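Local coordinates for putative uncharacterized protein PH0300 (Pyrococcus horikoshii, PDB 3VRH) that catalyses the ATP-dependent 2-thiolation of 5-methyluridine at position 54 in the T loop of tRNA, which stabilises tRNAs of thermophiles against heat, at residues A[30-34]-A[195-199]; A[40-44]-A[180-184]; A[58-62]-A[201-205]; A[106-110]-A[138-142]; A[149-155]-A[190-196]. One frame throughout, in Å; residues are numbered along the deposited sequence.

Contact 1 (A[30-34]-A[195-199])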
# COMPACT_ATOMS: atom_id res chain seq x y z
N PHE A 30 26.33 5.97 11.17
CA PHE A 30 25.00 6.55 11.35
C PHE A 30 25.06 8.06 11.15
O PHE A 30 24.22 8.66 10.46
CB PHE A 30 24.47 6.21 12.74
CG PHE A 30 23.04 6.60 12.98
CD1 PHE A 30 22.71 7.85 13.46
CD2 PHE A 30 22.00 5.67 12.80
CE1 PHE A 30 21.40 8.20 13.72
CE2 PHE A 30 20.68 6.03 13.05
CZ PHE A 30 20.39 7.30 13.51
N GLU A 31 26.07 8.67 11.75
CA GLU A 31 26.26 10.11 11.66
C GLU A 31 26.55 10.55 10.23
O GLU A 31 26.04 11.57 9.76
CB GLU A 31 27.39 10.54 12.63
CG GLU A 31 27.02 10.41 14.11
CD GLU A 31 28.22 10.08 15.01
OE1 GLU A 31 28.02 9.59 16.14
OE2 GLU A 31 29.37 10.30 14.57
N ARG A 32 27.37 9.77 9.53
CA ARG A 32 27.63 10.04 8.11
C ARG A 32 26.37 9.94 7.26
O ARG A 32 26.11 10.81 6.43
CB ARG A 32 28.68 9.08 7.56
CG ARG A 32 30.07 9.33 8.08
CD ARG A 32 31.01 8.21 7.66
NE ARG A 32 32.38 8.48 8.06
CZ ARG A 32 33.23 9.23 7.37
NH1 ARG A 32 32.84 9.79 6.22
NH2 ARG A 32 34.46 9.43 7.82
N LYS A 33 25.61 8.87 7.45
CA LYS A 33 24.36 8.70 6.70
C LYS A 33 23.42 9.90 6.90
O LYS A 33 22.85 10.42 5.95
CB LYS A 33 23.66 7.42 7.11
CG LYS A 33 22.46 7.06 6.22
CD LYS A 33 22.21 5.55 6.24
CE LYS A 33 22.17 4.95 4.83
NZ LYS A 33 22.01 3.44 4.81
N VAL A 34 23.29 10.35 8.14
CA VAL A 34 22.40 11.47 8.42
C VAL A 34 22.94 12.73 7.73
O VAL A 34 22.19 13.50 7.13
CB VAL A 34 22.24 11.71 9.94
CG1 VAL A 34 21.46 12.99 10.20
CG2 VAL A 34 21.53 10.52 10.59
N PRO A 195 15.86 14.73 9.14
CA PRO A 195 17.25 14.28 8.96
C PRO A 195 17.45 12.76 9.10
O PRO A 195 18.44 12.23 8.60
CB PRO A 195 18.01 15.01 10.08
CG PRO A 195 17.11 16.16 10.48
CD PRO A 195 15.72 15.69 10.25
N LEU A 196 16.54 12.08 9.77
CA LEU A 196 16.67 10.64 9.94
C LEU A 196 15.92 9.89 8.83
O LEU A 196 15.66 8.69 8.96
CB LEU A 196 16.14 10.21 11.30
CG LEU A 196 16.80 10.82 12.54
CD1 LEU A 196 16.35 10.05 13.78
CD2 LEU A 196 18.34 10.87 12.41
N TYR A 197 15.58 10.60 7.76
CA TYR A 197 14.83 10.02 6.64
C TYR A 197 15.34 8.68 6.13
O TYR A 197 14.55 7.84 5.71
CB TYR A 197 14.74 11.01 5.47
CG TYR A 197 13.55 10.78 4.56
CD1 TYR A 197 12.26 11.11 4.97
CD2 TYR A 197 13.73 10.25 3.27
CE1 TYR A 197 11.16 10.90 4.14
CE2 TYR A 197 12.64 10.05 2.42
CZ TYR A 197 11.35 10.38 2.86
OH TYR A 197 10.26 10.17 2.01
N GLU A 198 16.65 8.47 6.15
CA GLU A 198 17.22 7.30 5.48
C GLU A 198 17.80 6.25 6.42
O GLU A 198 18.32 5.22 5.96
CB GLU A 198 18.28 7.71 4.44
CG GLU A 198 17.74 8.67 3.38
CD GLU A 198 18.75 8.94 2.28
OE1 GLU A 198 19.56 9.88 2.43
OE2 GLU A 198 18.74 8.21 1.27
N VAL A 199 17.72 6.51 7.72
CA VAL A 199 18.12 5.50 8.69
C VAL A 199 16.89 4.70 9.11
O VAL A 199 15.77 5.22 9.09
CB VAL A 199 18.84 6.10 9.92
CG1 VAL A 199 20.17 6.69 9.54
CG2 VAL A 199 17.95 7.15 10.60
O HOH W 1 19.77 3.19 6.54

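Contact 2 (A[40-44]-A[180-184])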
# COMPACT_ATOMS: atom_id res chain seq x y z
N ARG A 40 21.99 15.73 0.58
CA ARG A 40 21.26 15.35 -0.62
C ARG A 40 19.98 16.13 -0.83
O ARG A 40 19.65 16.51 -1.97
CB ARG A 40 20.90 13.87 -0.58
CG ARG A 40 22.08 12.96 -0.61
CD ARG A 40 21.70 11.61 -0.07
NE ARG A 40 20.65 11.02 -0.88
CZ ARG A 40 20.57 9.73 -1.13
NH1 ARG A 40 19.60 9.25 -1.88
NH2 ARG A 40 21.49 8.92 -0.61
N TYR A 41 19.25 16.36 0.26
CA TYR A 41 17.96 17.03 0.16
C TYR A 41 18.03 18.49 0.54
O TYR A 41 17.00 19.17 0.61
CB TYR A 41 16.90 16.28 0.98
CG TYR A 41 16.65 14.88 0.46
CD1 TYR A 41 15.94 14.67 -0.72
CD2 TYR A 41 17.15 13.77 1.14
CE1 TYR A 41 15.72 13.40 -1.21
CE2 TYR A 41 16.92 12.49 0.66
CZ TYR A 41 16.22 12.31 -0.52
OH TYR A 41 16.00 11.04 -1.00
N LYS A 42 19.25 18.98 0.78
CA LYS A 42 19.48 20.38 1.15
C LYS A 42 18.57 20.80 2.32
O LYS A 42 17.92 21.86 2.28
CB LYS A 42 19.24 21.31 -0.05
CG LYS A 42 19.75 20.78 -1.37
CD LYS A 42 21.21 21.13 -1.57
CE LYS A 42 21.37 22.18 -2.67
NZ LYS A 42 22.72 22.84 -2.67
N LEU A 43 18.54 19.97 3.36
CA LEU A 43 17.60 20.15 4.46
C LEU A 43 18.00 21.31 5.33
O LEU A 43 17.15 22.09 5.75
CB LEU A 43 17.56 18.89 5.34
CG LEU A 43 17.09 17.64 4.60
CD1 LEU A 43 17.11 16.44 5.54
CD2 LEU A 43 15.71 17.89 4.03
N LEU A 44 19.30 21.42 5.59
CA LEU A 44 19.84 22.33 6.59
C LEU A 44 21.18 22.91 6.15
O LEU A 44 21.91 22.28 5.38
CB LEU A 44 20.05 21.58 7.92
CG LEU A 44 18.80 21.02 8.61
CD1 LEU A 44 19.18 20.14 9.79
CD2 LEU A 44 17.87 22.16 9.04
N GLY A 180 7.76 13.03 2.24
CA GLY A 180 9.14 13.31 1.90
C GLY A 180 9.87 14.00 3.03
O GLY A 180 9.26 14.34 4.04
N PRO A 181 11.17 14.22 2.86
CA PRO A 181 12.06 14.67 3.94
C PRO A 181 11.99 16.16 4.25
O PRO A 181 12.62 16.61 5.22
CB PRO A 181 13.46 14.32 3.42
CG PRO A 181 13.33 14.41 1.92
CD PRO A 181 11.89 14.05 1.58
N ILE A 182 11.26 16.92 3.44
CA ILE A 182 11.24 18.38 3.62
C ILE A 182 9.93 19.06 3.25
O ILE A 182 9.32 18.76 2.23
CB ILE A 182 12.42 19.06 2.87
CG1 ILE A 182 12.41 20.59 3.12
CG2 ILE A 182 12.39 18.71 1.37
CD1 ILE A 182 13.62 21.30 2.61
N LEU A 183 9.48 19.95 4.13
CA LEU A 183 8.36 20.84 3.85
C LEU A 183 8.90 22.27 3.90
O LEU A 183 9.12 22.82 4.98
CB LEU A 183 7.25 20.63 4.88
CG LEU A 183 6.66 19.21 5.02
CD1 LEU A 183 5.96 19.04 6.36
CD2 LEU A 183 5.69 18.86 3.89
N PRO A 184 9.13 22.87 2.72
CA PRO A 184 9.80 24.17 2.62
C PRO A 184 9.05 25.25 3.37
O PRO A 184 7.83 25.15 3.49
CB PRO A 184 9.77 24.47 1.12
CG PRO A 184 9.65 23.14 0.48
CD PRO A 184 8.80 22.32 1.40

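Contact 3 (A[58-62]-A[201-205]). With BCN (bicine), chain D.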
# COMPACT_ATOMS: atom_id res chain seq x y z
N LYS A 58 12.85 8.03 21.50
CA LYS A 58 14.20 7.81 20.98
C LYS A 58 14.51 8.63 19.72
O LYS A 58 15.65 9.01 19.48
CB LYS A 58 14.43 6.33 20.65
CG LYS A 58 13.57 5.84 19.45
CD LYS A 58 13.70 4.36 19.17
CE LYS A 58 12.92 3.97 17.91
NZ LYS A 58 11.45 4.27 18.01
N ASP A 59 13.49 8.89 18.90
CA ASP A 59 13.70 9.40 17.55
C ASP A 59 14.07 10.88 17.54
O ASP A 59 15.04 11.28 16.90
CB ASP A 59 12.46 9.13 16.69
CG ASP A 59 12.08 7.65 16.68
OD1 ASP A 59 12.82 6.86 16.06
OD2 ASP A 59 11.09 7.26 17.33
N SER A 60 13.30 11.69 18.26
CA SER A 60 13.64 13.08 18.42
C SER A 60 14.91 13.24 19.25
O SER A 60 15.69 14.17 19.02
CB SER A 60 12.46 13.84 19.04
OG SER A 60 12.00 13.21 20.22
N ALA A 61 15.15 12.33 20.19
CA ALA A 61 16.37 12.39 20.99
C ALA A 61 17.62 12.19 20.15
O ALA A 61 18.60 12.92 20.30
CB ALA A 61 16.33 11.36 22.11
N VAL A 62 17.60 11.17 19.29
CA VAL A 62 18.74 10.86 18.45
C VAL A 62 18.91 11.98 17.42
O VAL A 62 20.03 12.34 17.04
CB VAL A 62 18.55 9.46 17.76
CG1 VAL A 62 19.48 9.28 16.56
CG2 VAL A 62 18.78 8.34 18.79
N GLU A 201 14.52 2.28 11.78
CA GLU A 201 14.14 2.36 13.17
C GLU A 201 15.08 1.51 14.02
O GLU A 201 15.45 1.88 15.13
CB GLU A 201 12.68 1.93 13.39
CG GLU A 201 12.25 2.09 14.85
CD GLU A 201 10.76 2.19 15.04
OE1 GLU A 201 9.99 1.97 14.08
OE2 GLU A 201 10.35 2.50 16.17
N ARG A 202 15.48 0.38 13.47
CA ARG A 202 16.44 -0.51 14.10
C ARG A 202 17.80 0.19 14.30
O ARG A 202 18.44 0.05 15.36
CB ARG A 202 16.56 -1.73 13.20
CG ARG A 202 17.60 -2.72 13.56
CD ARG A 202 17.84 -3.61 12.33
NE ARG A 202 18.94 -4.51 12.59
CZ ARG A 202 20.08 -4.53 11.90
NH1 ARG A 202 20.25 -3.72 10.86
NH2 ARG A 202 21.03 -5.40 12.23
N GLU A 203 18.24 0.96 13.31
CA GLU A 203 19.50 1.71 13.46
C GLU A 203 19.36 2.82 14.51
O GLU A 203 20.28 3.08 15.27
CB GLU A 203 19.95 2.27 12.11
CG GLU A 203 20.36 1.17 11.16
CD GLU A 203 20.63 1.65 9.76
OE1 GLU A 203 20.01 2.65 9.33
OE2 GLU A 203 21.45 1.00 9.09
N VAL A 204 18.19 3.46 14.57
CA VAL A 204 17.93 4.47 15.58
C VAL A 204 18.02 3.87 16.98
O VAL A 204 18.74 4.39 17.85
CB VAL A 204 16.59 5.17 15.38
CG1 VAL A 204 16.29 6.10 16.54
CG2 VAL A 204 16.58 5.94 14.05
N VAL A 205 17.30 2.77 17.21
CA VAL A 205 17.42 2.05 18.47
C VAL A 205 18.89 1.75 18.81
O VAL A 205 19.36 2.07 19.91
CB VAL A 205 16.61 0.73 18.49
CG1 VAL A 205 16.99 -0.11 19.73
CG2 VAL A 205 15.12 1.03 18.49
N1 BCN D . 9.16 12.65 16.64
C1 BCN D . 9.50 11.46 15.75
C2 BCN D . 8.34 10.59 15.40
O21 BCN D . 7.20 11.13 15.38
O22 BCN D . 8.50 9.38 15.17
C3 BCN D . 9.27 12.29 18.08
C4 BCN D . 10.08 11.04 18.47
O4 BCN D . 10.69 10.98 19.51
C5 BCN D . 10.07 13.75 16.34
C6 BCN D . 9.67 15.03 16.94
O6 BCN D . 10.14 16.05 16.56

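Contact 4 (A[106-110]-A[138-142])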
# COMPACT_ATOMS: atom_id res chain seq x y z
N HIS A 106 13.54 24.14 25.84
CA HIS A 106 12.38 24.96 26.18
C HIS A 106 11.22 24.04 26.45
O HIS A 106 11.08 23.00 25.79
CB HIS A 106 12.04 25.87 25.01
CG HIS A 106 13.22 26.62 24.46
ND1 HIS A 106 13.71 27.76 25.06
CD2 HIS A 106 14.01 26.39 23.38
CE1 HIS A 106 14.75 28.20 24.37
NE2 HIS A 106 14.95 27.38 23.35
N ILE A 107 10.38 24.41 27.40
CA ILE A 107 9.23 23.59 27.71
C ILE A 107 7.92 24.35 27.64
O ILE A 107 7.79 25.44 28.21
CB ILE A 107 9.35 22.94 29.10
CG1 ILE A 107 10.68 22.20 29.22
CG2 ILE A 107 8.15 22.00 29.35
CD1 ILE A 107 11.07 21.84 30.64
N VAL A 108 6.96 23.77 26.91
CA VAL A 108 5.58 24.21 26.89
C VAL A 108 4.68 23.14 27.50
O VAL A 108 4.62 22.00 27.02
CB VAL A 108 5.10 24.50 25.46
CG1 VAL A 108 3.62 24.89 25.45
CG2 VAL A 108 5.95 25.58 24.82
N ARG A 109 3.96 23.52 28.55
CA ARG A 109 3.04 22.62 29.21
C ARG A 109 1.63 22.92 28.72
O ARG A 109 1.06 23.96 29.01
CB ARG A 109 3.14 22.77 30.72
CG ARG A 109 4.54 22.58 31.26
CD ARG A 109 4.53 21.58 32.40
NE ARG A 109 5.87 21.31 32.93
CZ ARG A 109 6.22 21.51 34.20
NH1 ARG A 109 5.34 21.99 35.07
NH2 ARG A 109 7.46 21.24 34.61
N ILE A 110 1.07 22.00 27.94
CA ILE A 110 -0.24 22.21 27.33
C ILE A 110 -1.32 22.50 28.37
O ILE A 110 -2.14 23.39 28.18
CB ILE A 110 -0.62 20.99 26.48
CG1 ILE A 110 0.10 21.07 25.12
CG2 ILE A 110 -2.11 20.91 26.30
CD1 ILE A 110 -0.12 19.84 24.23
N ILE A 138 1.81 24.09 18.08
CA ILE A 138 2.71 24.69 19.07
C ILE A 138 4.15 24.67 18.59
O ILE A 138 4.87 25.64 18.78
CB ILE A 138 2.60 23.99 20.44
CG1 ILE A 138 1.22 24.24 21.05
CG2 ILE A 138 3.69 24.49 21.39
CD1 ILE A 138 1.00 23.56 22.40
N MET A 139 4.56 23.57 17.96
CA MET A 139 5.92 23.45 17.43
C MET A 139 6.16 24.57 16.44
O MET A 139 7.19 25.24 16.48
CB MET A 139 6.15 22.12 16.70
CG MET A 139 6.31 20.90 17.58
SD MET A 139 6.13 19.43 16.54
CE MET A 139 7.41 19.74 15.34
N ASN A 140 5.20 24.76 15.54
CA ASN A 140 5.36 25.75 14.51
C ASN A 140 5.29 27.18 15.04
O ASN A 140 6.12 27.99 14.68
CB ASN A 140 4.36 25.55 13.37
CG ASN A 140 4.55 26.57 12.26
OD1 ASN A 140 5.51 26.53 11.50
ND2 ASN A 140 3.63 27.50 12.17
N LYS A 141 4.31 27.49 15.88
CA LYS A 141 4.21 28.85 16.40
C LYS A 141 5.37 29.22 17.33
O LYS A 141 5.77 30.38 17.39
CB LYS A 141 2.86 29.11 17.10
CG LYS A 141 2.64 30.60 17.40
CD LYS A 141 1.20 30.94 17.72
CE LYS A 141 0.97 32.44 17.55
NZ LYS A 141 2.09 33.24 18.16
N PHE A 142 5.92 28.22 18.03
CA PHE A 142 7.08 28.45 18.89
C PHE A 142 8.30 28.72 18.04
O PHE A 142 9.11 29.59 18.37
CB PHE A 142 7.35 27.24 19.79
CG PHE A 142 8.46 27.48 20.79
CD1 PHE A 142 9.78 27.29 20.43
CD2 PHE A 142 8.16 27.92 22.07
CE1 PHE A 142 10.79 27.53 21.34
CE2 PHE A 142 9.17 28.15 22.98
CZ PHE A 142 10.48 27.96 22.61

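Contact 5 (A[149-155]-A[190-196]). With BCN (bicine), chain D.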
# COMPACT_ATOMS: atom_id res chain seq x y z
N ASP A 149 14.80 29.03 12.10
CA ASP A 149 14.79 28.87 10.65
C ASP A 149 14.23 27.54 10.19
O ASP A 149 13.84 27.38 9.03
CB ASP A 149 16.21 29.02 10.09
CG ASP A 149 16.81 30.37 10.41
OD1 ASP A 149 16.09 31.39 10.28
OD2 ASP A 149 17.98 30.41 10.83
N ALA A 150 14.18 26.57 11.10
CA ALA A 150 13.82 25.22 10.70
C ALA A 150 13.43 24.40 11.92
O ALA A 150 13.93 24.62 13.03
CB ALA A 150 14.99 24.56 9.99
N ILE A 151 12.53 23.46 11.70
CA ILE A 151 12.17 22.47 12.71
C ILE A 151 12.61 21.12 12.17
O ILE A 151 12.26 20.74 11.04
CB ILE A 151 10.65 22.45 12.92
CG1 ILE A 151 10.19 23.76 13.53
CG2 ILE A 151 10.23 21.25 13.76
CD1 ILE A 151 8.70 23.93 13.54
N ALA A 152 13.41 20.40 12.94
CA ALA A 152 13.79 19.04 12.57
C ALA A 152 13.02 18.03 13.44
O ALA A 152 12.97 18.19 14.66
CB ALA A 152 15.28 18.85 12.74
N THR A 153 12.42 17.03 12.80
CA THR A 153 11.74 15.95 13.51
C THR A 153 12.48 14.61 13.33
O THR A 153 13.42 14.51 12.54
CB THR A 153 10.27 15.82 13.07
OG1 THR A 153 10.21 15.44 11.70
CG2 THR A 153 9.54 17.16 13.25
N GLY A 154 12.07 13.59 14.07
CA GLY A 154 12.81 12.35 14.17
C GLY A 154 12.30 11.18 13.33
O GLY A 154 12.78 10.06 13.46
N HIS A 155 11.32 11.46 12.46
CA HIS A 155 10.79 10.46 11.54
C HIS A 155 11.89 9.77 10.76
O HIS A 155 12.70 10.41 10.09
CB HIS A 155 9.84 11.11 10.54
CG HIS A 155 8.65 11.78 11.17
ND1 HIS A 155 8.76 12.95 11.89
CD2 HIS A 155 7.34 11.45 11.17
CE1 HIS A 155 7.56 13.31 12.32
NE2 HIS A 155 6.68 12.42 11.90
N ILE A 190 7.01 27.34 9.30
CA ILE A 190 8.46 27.20 9.32
C ILE A 190 8.88 25.93 8.58
O ILE A 190 8.15 24.94 8.60
CB ILE A 190 8.99 27.13 10.78
CG1 ILE A 190 8.55 28.36 11.58
CG2 ILE A 190 10.51 27.01 10.80
CD1 ILE A 190 9.14 29.65 11.07
N LYS A 191 10.04 25.97 7.94
CA LYS A 191 10.60 24.80 7.26
C LYS A 191 10.73 23.62 8.22
O LYS A 191 11.33 23.76 9.29
CB LYS A 191 11.97 25.12 6.66
CG LYS A 191 12.63 23.91 6.00
CD LYS A 191 13.84 24.27 5.16
CE LYS A 191 14.99 24.72 6.02
NZ LYS A 191 16.31 24.48 5.36
N LYS A 192 10.16 22.48 7.82
CA LYS A 192 10.25 21.23 8.59
C LYS A 192 11.04 20.20 7.81
O LYS A 192 10.74 19.96 6.64
CB LYS A 192 8.85 20.67 8.93
CG LYS A 192 8.12 21.43 10.01
CD LYS A 192 6.74 20.86 10.35
CE LYS A 192 6.78 19.77 11.42
NZ LYS A 192 5.39 19.32 11.76
N VAL A 193 12.03 19.60 8.46
CA VAL A 193 12.89 18.61 7.84
C VAL A 193 13.00 17.32 8.66
O VAL A 193 12.72 17.32 9.86
CB VAL A 193 14.31 19.17 7.58
CG1 VAL A 193 14.25 20.33 6.61
CG2 VAL A 193 14.97 19.60 8.90
N LYS A 194 13.38 16.24 7.99
CA LYS A 194 13.49 14.91 8.60
C LYS A 194 14.88 14.36 8.31
O LYS A 194 15.08 13.63 7.32
CB LYS A 194 12.40 13.96 8.02
CG LYS A 194 10.97 14.35 8.39
CD LYS A 194 9.91 13.45 7.75
CE LYS A 194 8.52 13.93 8.15
NZ LYS A 194 7.43 13.01 7.69
N PRO A 195 15.86 14.73 9.14
CA PRO A 195 17.25 14.28 8.96
C PRO A 195 17.45 12.76 9.10
O PRO A 195 18.44 12.23 8.60
CB PRO A 195 18.01 15.01 10.08
CG PRO A 195 17.11 16.16 10.48
CD PRO A 195 15.72 15.69 10.25
N LEU A 196 16.54 12.08 9.77
CA LEU A 196 16.67 10.64 9.94
C LEU A 196 15.92 9.89 8.83
O LEU A 196 15.66 8.69 8.96
CB LEU A 196 16.14 10.21 11.30
CG LEU A 196 16.80 10.82 12.54
CD1 LEU A 196 16.35 10.05 13.78
CD2 LEU A 196 18.34 10.87 12.41
N1 BCN D . 9.16 12.65 16.64
C1 BCN D . 9.50 11.46 15.75
C2 BCN D . 8.34 10.59 15.40
O21 BCN D . 7.20 11.13 15.38
O22 BCN D . 8.50 9.38 15.17
C3 BCN D . 9.27 12.29 18.08
C4 BCN D . 10.08 11.04 18.47
O4 BCN D . 10.69 10.98 19.51
C5 BCN D . 10.07 13.75 16.34
C6 BCN D . 9.67 15.03 16.94
O6 BCN D . 10.14 16.05 16.56
O HOH W 2 12.02 28.48 7.61
O HOH W 3 13.88 12.74 10.88

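Contact 1 (A[30-34]-A[195-199])
A chi1 of -172° swings the Phe-30 ring away from its backbone N and into the path of Val-199, whose CG1 is in turn held beside the backbone N of that residue (chi1 -67°). The two meet where helix 23-40, from the N-terminal part of the chain, packs on the type I beta turn Leu-196 to Val-199 that leads out of strand 191-193 of the PP-loop domain. Val-199 comes at roughly a right angle to the phenylalanine and sets CG1 over one ring face in a CH-pi contact, 4.0 Å from the centroid; CG2 reaches the ring at CZ, 3.8 Å away. Tyr-207 of helix 201-211 also stacks with this ring. A serine in place of Phe-30 would probably leave the methyls of Val-199 facing a gap and take from Tyr-207 its stacking partner. One helical turn on, Val-34 splits its methyls: CG2 rests on Leu-196 CD2 at 3.7 Å, while CG1 lies 4.0 Å from Pro-195 CB. Lys-33, bent at chi3, runs past Val-199 in the opposite sense, with its CD 4.0 Å from Val-199 CG1. Lys-33 NZ, which also bonds Tyr-29 OH, donates to a water 2.8 Å away, and that water donates to Glu-198 O at 2.6 Å.

Contact 2 (A[40-44]-A[180-184])
The carbonyl O of Leu-43 takes a hydrogen bond from NZ of Lys-191, on the strand next to 182-183, while the side chain of the same leucine packs on Pro-181 and Ile-182. Here CD2 does the touching. It sits 3.7 Å from Ile-182 CB, the two side chains passing in opposite senses, and the same methyl lies 3.6 Å from Pro-181 O. Tyr-41 supplies the second half of the contact: with CG beside the backbone N (chi1 -63°), its ring stands across the proline ring at about a right angle. Pro-181 CG, at the flap of a C-gamma endo pucker, settles 3.8 Å from the centroid of the tyrosine ring and 16° off its normal, a CH-pi contact over the face, displaced toward the rim of the ring. Tyr-41 and Leu-43 come where helix 23-40 closes in a Schellman motif: Lys-42, at positive phi, is the C-prime residue, with Leu-43 N bonded to Ile-38 O and Lys-42 N to Glu-39 O. That reversal puts Tyr-41 over Pro-181 and Leu-43 on Ile-182, where strand 182-183 begins, the antiparallel edge of the mixed sheet within this chain. Tyr-197 packs on Pro-181, and Glu-198 on Tyr-41.

Contact 3 (A[58-62]-A[201-205])
The PP-loop, the Ser-Gly-Gly-Lys-Asp-Ser signature of this ATP-binding family, ends in the first turn of helix 58-69, and this is the turn that meets helix 201-211. Lys-58 carries the contact. Its chain runs over Val-205, with Lys-58 CD 3.7 Å from Val-205 CG2, and then bends at chi4 (-60°) to bring the amino group between two carboxylates. Lys-58 NZ donates to Glu-201 OE2 at 2.8 Å, meeting it on the anti side and 28° out of the carboxylate plane. It also binds Asp-59 OD2 at 3.1 Å, this time on the syn side, so one ammonium ties the two acids into a salt-bridge network; Glu-201 OE1 has a second mate in Lys-232. Val-204 packs beside it: CG1 lies 3.6 Å from Asp-59 OD1 and 4.0 Å from Val-62 CG2. Ser-60 faces the bound bicine instead, whose O4 receives the backbone N-H (Ser-60 N to O4, 3.0 Å) and donates to Ser-60 OG. Ala-53 and Ser-55 also bond this ligand. The two short helical segments cross at 67°, and Phe-30 of helix 23-40 packs against both Val-62 and Val-204, so that three helices converge beside the pocket.

Contact 4 (A[106-110]-A[138-142])
Strand 106-109 and helix 138-142 run at 131° to each other, with Val-108 facing Ile-138 across an axis separation of 11.0 Å. The layer between them is almost wholly apolar, and no hydrogen bond crosses it. Phe-142 reaches across to the strand: its CG is anti to the backbone N (chi1 -174°), which throws the ring out from the helix, and CZ at its far end touches His-106. The shortest approach is from Phe-142 CZ to His-106 CB, 3.5 Å, and CZ is nearly as close to His-106 CG. The two rings are set obliquely, planes at 48° and centroids 5.3 Å apart. The imidazole is held at its other end, where NE2 hydrogen-bonds Glu-75. Val-108 spreads its two methyls over two partners. CG1 meets Ile-138 CG2 tip to tip at 4.1 Å, while CG2 lies 4.2 Å from Phe-142 CD2. Past the end of the strand, Ile-110 brings CG1 within 3.8 Å of Ile-138 CD1, the two isoleucines crossing at a slant. This is the helix-on-sheet packing of the alpha/beta HUP-type fold of PP-loop proteins, helix 127-145 lying on the path from edge strand 105-109 to strand 150-152. Strand 105-109 is an outermost strand of the mixed sheet within this chain and pairs in parallel with strand 73-80; helix 127-145 lies across that sheet, also setting Met-139 on Ile-79 and Phe-142 on Leu-51 of strand 49-53, while Phe-298 of a C-terminal loop packs on Phe-142.

Contact 5 (A[149-155]-A[190-196])
The His-155 ring lies between two groups: Lys-194 CE sits over one face, 3.9 Å from the centroid in a CH-pi contact, and bicine O21 lies over the opposite face. With CG beside the backbone N (chi1 -60°), the ring comes by Lys-194, whose extended chain passes over it at a slant, Lys-194 CD 3.6 Å from His-155 CB. The ring's rotation is probably held by the bond between Thr-153 OG1 and His-155 ND1, 2.9 Å, which either end may donate. A leucine in place of His-155 is likely to leave Thr-153 OG1 without this mate and to take from Lys-194 and the ligand the flat ring between them. Ala-152 CB rests on Val-193 CG2, while on the other sheet face Ile-151 CB and Lys-192 CG stand side by side. Three backbone hydrogen bonds join the strands: Ile-151 N to Lys-191 O (2.7 Å), Val-193 N to Ile-151 O (2.8 Å) and Thr-153 N to Val-193 O (3.0 Å). Beyond them a water donates to Thr-153 O and His-155 O and accepts from Leu-196 N. Parallel strands whose ends open into the nucleotide site, here at ATP-binding Gly-154, are characteristic of the HUP-type fold of PP-loop enzymes.

How the contacts relate
Contact 4 is wholly buried and contact 1 largely so, and both rely mostly on carbon packing, but they lie on opposite sides of the chain's centre: contact 1 sets helix 23-40 on a turn, contact 4 a helix on an edge strand. Contact 5, nearest the centre, is instead a backbone ladder. It shares Pro-195 and Leu-196 with contact 1 and is joined to contact 4 by a bond from Ile-190 N to Asn-140 OD1. Contact 2, less buried, takes the end of the helix used in contact 1 to the opposite sheet edge from contact 4. Contact 3 alone has a salt bridge across its segments; it and contact 5 both touch bicine, from a helix start and from strand ends.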